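Local coordinates for UL18 protein (Human herpesvirus 5, PDB 3D2U) that helps protect infected cells from host NK-cell killing by engaging the inhibitory receptor LILRB1 as an MHC class I-like protein, at residues F215-F223 with G247-V255. The protein carries 4 engineered substitutions. Sequence-based numbering, arbitrary orientation.
Sequences FPGEIQITF and GTFHQGCYV. Engineered in segment 215-223: Gln220 (natural residue Asn).
Gln251 OE1 is flanked by two isoleucines of segment 215-223, standing 3.6 Å from Ile219 CG2 and 3.8 Å from Ile221 CD1. These are van der Waals contacts; the amide's other end, NE2, is hydrogen-bonded to the carbonyl of Asn239. With CG anti to the backbone N (chi1 -167°) and the chain extended beyond it, the glutamine lies alongside Ile219, the two side chains running antiparallel. Two residues on, Cys253 SG lies 3.6 Å from Ile221 CG2, and its disulfide to Cys238 joins it to strand 237-243 of the same sheet.

The Phe223 ring meets residues 253-255: Cys253 O approaches the edge, 3.8 Å from CZ, while the placement of Val255 CG2 over one face is doubtful, being modelled too close. At the other end the chain follows a cis peptide before Pro216, and Gly217 CA packs 3.7 Å from Phe249 CD2. Phe215 CD1 meets Phe249 CE2 edge to edge at 4.2 Å.

Strands 220-223 and 249-255 run 8.3 Å apart at closest approach, their directions differing by 20°; with no backbone hydrogen bonds between them and mostly side chains filling the gap, this marks facing sheets of the immunoglobulin C1-set sandwich. Strand 249-258 sits between 204-214 and 237-243 in the four-stranded sheet, whereas 220-226 edges the three-stranded sheet beside 262-268.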
ATOM      1  N   PHE A 215       0.249  -9.591  18.794  1.00 39.94           N
ATOM      2  CA  PHE A 215       1.298  -8.658  19.152  1.00 41.03           C
ATOM      3  C   PHE A 215       2.368  -9.491  19.870  1.00 35.25           C
ATOM      4  O   PHE A 215       2.053 -10.276  20.753  1.00 28.29           O
ATOM      5  CB  PHE A 215       0.756  -7.598  20.124  1.00 19.82           C
ATOM      6  CG  PHE A 215       1.815  -6.715  20.682  1.00 33.27           C
ATOM      7  CD1 PHE A 215       2.439  -5.767  19.870  1.00 37.70           C
ATOM      8  CD2 PHE A 215       2.233  -6.854  22.000  1.00 38.62           C
ATOM      9  CE1 PHE A 215       3.466  -4.972  20.363  1.00 37.29           C
ATOM     10  CE2 PHE A 215       3.267  -6.058  22.504  1.00 43.22           C
ATOM     11  CZ  PHE A 215       3.883  -5.118  21.683  1.00 34.93           C
ATOM     12  N   PRO A 216       3.655  -9.371  19.475  1.00 35.05           N
ATOM     13  CA  PRO A 216       4.241  -8.492  18.458  1.00 42.01           C
ATOM     14  C   PRO A 216       3.745  -8.828  17.057  1.00 36.61           C
ATOM     15  O   PRO A 216       3.052  -9.821  16.846  1.00 34.01           O
ATOM     16  CB  PRO A 216       5.745  -8.768  18.595  1.00 34.88           C
ATOM     17  CG  PRO A 216       5.884  -9.207  20.006  1.00 31.75           C
ATOM     18  CD  PRO A 216       4.705 -10.116  20.173  1.00 33.20           C
ATOM     19  N   GLY A 217       4.124  -7.989  16.101  1.00 29.80           N
ATOM     20  CA  GLY A 217       3.695  -8.175  14.727  1.00 27.86           C
ATOM     21  C   GLY A 217       4.298  -9.294  13.885  1.00 26.07           C
ATOM     22  O   GLY A 217       3.694  -9.667  12.883  1.00 55.96           O
ATOM     23  N   GLU A 218       5.456  -9.842  14.241  1.00 36.28           N
ATOM     24  CA  GLU A 218       5.989 -10.904  13.399  1.00 37.72           C
ATOM     25  C   GLU A 218       5.212 -12.194  13.584  1.00 40.68           C
ATOM     26  O   GLU A 218       4.878 -12.584  14.704  1.00 37.74           O
ATOM     27  CB  GLU A 218       7.489 -11.135  13.627  1.00 49.68           C
ATOM     28  CG  GLU A 218       8.071 -12.300  12.776  1.00 54.44           C
ATOM     29  CD  GLU A 218       7.772 -12.217  11.260  1.00 65.43           C
ATOM     30  OE1 GLU A 218       6.669 -11.765  10.853  1.00 59.97           O
ATOM     31  OE2 GLU A 218       8.644 -12.642  10.465  1.00 74.14           O
ATOM     32  N   ILE A 219       4.936 -12.855  12.463  1.00 31.55           N
ATOM     33  CA  ILE A 219       4.149 -14.070  12.479  1.00 30.03           C
ATOM     34  C   ILE A 219       4.422 -14.861  11.205  1.00 37.12           C
ATOM     35  O   ILE A 219       4.875 -14.309  10.217  1.00 37.97           O
ATOM     36  CB  ILE A 219       2.649 -13.678  12.567  1.00 26.84           C
ATOM     37  CG1 ILE A 219       1.769 -14.895  12.826  1.00 40.36           C
ATOM     38  CG2 ILE A 219       2.232 -12.955  11.274  1.00 32.55           C
ATOM     39  CD1 ILE A 219       0.342 -14.507  13.253  1.00 26.07           C
ATOM     40  N   GLN A 220       4.163 -16.162  11.242  1.00 29.28           N
ATOM     41  CA  GLN A 220       4.352 -17.017  10.078  1.00 34.69           C
ATOM     42  C   GLN A 220       3.053 -17.802   9.928  1.00 46.13           C
ATOM     43  O   GLN A 220       2.577 -18.442  10.866  1.00 35.32           O
ATOM     44  CB  GLN A 220       5.562 -17.957  10.260  1.00 36.09           C
ATOM     45  CG  GLN A 220       5.823 -18.881   9.062  1.00 53.34           C
ATOM     46  CD  GLN A 220       7.134 -19.667   9.165  1.00 58.23           C
ATOM     47  OE1 GLN A 220       7.332 -20.661   8.459  1.00 66.82           O
ATOM     48  NE2 GLN A 220       8.031 -19.218  10.038  1.00 60.35           N
ATOM     49  N   ILE A 221       2.472 -17.697   8.739  1.00 32.41           N
ATOM     50  CA  ILE A 221       1.218 -18.345   8.390  1.00 38.44           C
ATOM     51  C   ILE A 221       1.531 -19.216   7.179  1.00 36.27           C
ATOM     52  O   ILE A 221       1.923 -18.710   6.130  1.00 40.16           O
ATOM     53  CB  ILE A 221       0.148 -17.294   8.000  1.00 33.65           C
ATOM     54  CG1 ILE A 221      -0.117 -16.338   9.168  1.00 35.27           C
ATOM     55  CG2 ILE A 221      -1.129 -17.994   7.548  1.00 30.14           C
ATOM     56  CD1 ILE A 221       0.994 -15.338   9.418  1.00 58.11           C
ATOM     57  N   THR A 222       1.349 -20.523   7.324  1.00 41.10           N
ATOM     58  CA  THR A 222       1.663 -21.464   6.253  1.00 43.57           C
ATOM     59  C   THR A 222       0.531 -22.474   6.046  1.00 37.69           C
ATOM     60  O   THR A 222      -0.170 -22.842   6.984  1.00 45.20           O
ATOM     61  CB  THR A 222       2.951 -22.234   6.609  1.00 31.94           C
ATOM     62  OG1 THR A 222       3.905 -21.314   7.146  1.00 43.74           O
ATOM     63  CG2 THR A 222       3.541 -22.902   5.387  1.00 40.62           C
ATOM     64  N   PHE A 223       0.337 -22.908   4.809  1.00 35.02           N
ATOM     65  CA  PHE A 223      -0.690 -23.909   4.535  1.00 31.58           C
ATOM     66  C   PHE A 223       0.051 -25.212   4.441  1.00 38.19           C
ATOM     67  O   PHE A 223       1.099 -25.283   3.807  1.00 35.90           O
ATOM     68  CB  PHE A 223      -1.389 -23.670   3.195  1.00 35.88           C
ATOM     69  CG  PHE A 223      -2.202 -22.436   3.168  1.00 31.22           C
ATOM     70  CD1 PHE A 223      -1.654 -21.236   2.712  1.00 25.08           C
ATOM     71  CD2 PHE A 223      -3.503 -22.447   3.663  1.00 29.83           C
ATOM     72  CE1 PHE A 223      -2.394 -20.067   2.754  1.00 37.91           C
ATOM     73  CE2 PHE A 223      -4.247 -21.280   3.710  1.00 42.52           C
ATOM     74  CZ  PHE A 223      -3.693 -20.087   3.255  1.00 39.08           C
ATOM     75  N   GLY A 247      -3.359  -1.613  19.093  1.00 34.66           N
ATOM     76  CA  GLY A 247      -1.957  -1.974  19.098  1.00 41.91           C
ATOM     77  C   GLY A 247      -1.630  -3.391  18.666  1.00 36.62           C
ATOM     78  O   GLY A 247      -0.495  -3.844  18.859  1.00 30.76           O
ATOM     79  N   THR A 248      -2.596  -4.117  18.114  1.00 24.05           N
ATOM     80  CA  THR A 248      -2.286  -5.456  17.652  1.00 33.75           C
ATOM     81  C   THR A 248      -2.357  -5.506  16.125  1.00 28.04           C
ATOM     82  O   THR A 248      -2.670  -4.510  15.466  1.00 25.79           O
ATOM     83  CB  THR A 248      -3.211  -6.527  18.273  1.00 45.98           C
ATOM     84  OG1 THR A 248      -4.551  -6.369  17.785  1.00 40.52           O
ATOM     85  CG2 THR A 248      -3.194  -6.415  19.794  1.00 34.87           C
ATOM     86  N   PHE A 249      -2.060  -6.672  15.568  1.00 34.91           N
ATOM     87  CA  PHE A 249      -2.031  -6.815  14.133  1.00 38.23           C
ATOM     88  C   PHE A 249      -2.966  -7.849  13.526  1.00 35.78           C
ATOM     89  O   PHE A 249      -3.589  -8.652  14.225  1.00 32.01           O
ATOM     90  CB  PHE A 249      -0.583  -7.052  13.714  1.00 24.44           C
ATOM     91  CG  PHE A 249       0.341  -5.942  14.134  1.00 39.98           C
ATOM     92  CD1 PHE A 249       0.610  -4.883  13.277  1.00 28.52           C
ATOM     93  CD2 PHE A 249       0.891  -5.923  15.417  1.00 46.64           C
ATOM     94  CE1 PHE A 249       1.409  -3.811  13.692  1.00 29.48           C
ATOM     95  CE2 PHE A 249       1.686  -4.862  15.838  1.00 38.76           C
ATOM     96  CZ  PHE A 249       1.946  -3.804  14.973  1.00 36.45           C
ATOM     97  N   HIS A 250      -3.036  -7.815  12.201  1.00 29.83           N
ATOM     98  CA  HIS A 250      -3.926  -8.670  11.436  1.00 32.85           C
ATOM     99  C   HIS A 250      -3.285  -9.132  10.126  1.00 31.13           C
ATOM    100  O   HIS A 250      -2.609  -8.358   9.461  1.00 31.93           O
ATOM    101  CB  HIS A 250      -5.178  -7.842  11.122  1.00 19.51           C
ATOM    102  CG  HIS A 250      -6.148  -8.505  10.198  1.00 32.58           C
ATOM    103  ND1 HIS A 250      -7.378  -8.963  10.618  1.00 31.98           N
ATOM    104  CD2 HIS A 250      -6.082  -8.764   8.872  1.00 20.84           C
ATOM    105  CE1 HIS A 250      -8.029  -9.475   9.590  1.00 37.03           C
ATOM    106  NE2 HIS A 250      -7.266  -9.367   8.518  1.00 26.72           N
ATOM    107  N   GLN A 251      -3.495 -10.388   9.751  1.00 31.32           N
ATOM    108  CA  GLN A 251      -2.981 -10.859   8.476  1.00 44.00           C
ATOM    109  C   GLN A 251      -3.755 -12.059   7.941  1.00 32.74           C
ATOM    110  O   GLN A 251      -3.951 -13.058   8.640  1.00 27.25           O
ATOM    111  CB  GLN A 251      -1.475 -11.166   8.541  1.00 29.18           C
ATOM    112  CG  GLN A 251      -0.850 -11.355   7.144  1.00 27.51           C
ATOM    113  CD  GLN A 251       0.671 -11.299   7.136  1.00 39.34           C
ATOM    114  OE1 GLN A 251       1.329 -11.832   8.024  1.00 34.42           O
ATOM    115  NE2 GLN A 251       1.232 -10.671   6.113  1.00 33.49           N
ATOM    116  N   GLY A 252      -4.224 -11.930   6.700  1.00 35.81           N
ATOM    117  CA  GLY A 252      -4.962 -13.000   6.045  1.00 26.44           C
ATOM    118  C   GLY A 252      -4.173 -13.510   4.846  1.00 33.01           C
ATOM    119  O   GLY A 252      -3.477 -12.735   4.188  1.00 40.65           O
ATOM    120  N   CYS A 253      -4.264 -14.808   4.562  1.00 33.60           N
ATOM    121  CA  CYS A 253      -3.548 -15.407   3.429  1.00 34.24           C
ATOM    122  C   CYS A 253      -4.487 -16.362   2.684  1.00 32.81           C
ATOM    123  O   CYS A 253      -5.504 -16.778   3.235  1.00 32.38           O
ATOM    124  CB  CYS A 253      -2.317 -16.187   3.929  1.00 40.65           C
ATOM    125  SG  CYS A 253      -1.254 -15.297   5.129  1.00 42.17           S
ATOM    126  N   TYR A 254      -4.139 -16.723   1.447  1.00 30.25           N
ATOM    127  CA  TYR A 254      -4.966 -17.629   0.644  1.00 34.74           C
ATOM    128  C   TYR A 254      -4.110 -18.486  -0.308  1.00 39.06           C
ATOM    129  O   TYR A 254      -2.965 -18.136  -0.555  1.00 32.24           O
ATOM    130  CB  TYR A 254      -6.002 -16.794  -0.158  1.00 30.12           C
ATOM    131  CG  TYR A 254      -5.410 -15.850  -1.195  1.00 33.00           C
ATOM    132  CD1 TYR A 254      -5.024 -16.311  -2.462  1.00 21.82           C
ATOM    133  CD2 TYR A 254      -5.185 -14.508  -0.895  1.00 30.97           C
ATOM    134  CE1 TYR A 254      -4.422 -15.458  -3.391  1.00 38.09           C
ATOM    135  CE2 TYR A 254      -4.583 -13.646  -1.830  1.00 27.78           C
ATOM    136  CZ  TYR A 254      -4.203 -14.130  -3.066  1.00 42.27           C
ATOM    137  OH  TYR A 254      -3.565 -13.288  -3.958  1.00 40.74           O
ATOM    138  N   VAL A 255      -4.656 -19.606  -0.802  1.00 37.13           N
ATOM    139  CA  VAL A 255      -3.987 -20.484  -1.791  1.00 40.35           C
ATOM    140  C   VAL A 255      -4.994 -21.163  -2.688  1.00 36.44           C
ATOM    141  O   VAL A 255      -6.061 -21.572  -2.229  1.00 29.76           O
ATOM    142  CB  VAL A 255      -3.253 -21.738  -1.252  1.00 47.51           C
ATOM    143  CG1 VAL A 255      -1.822 -21.741  -1.716  1.00 30.32           C
ATOM    144  CG2 VAL A 255      -3.434 -21.912   0.210  1.00 37.83           C
TER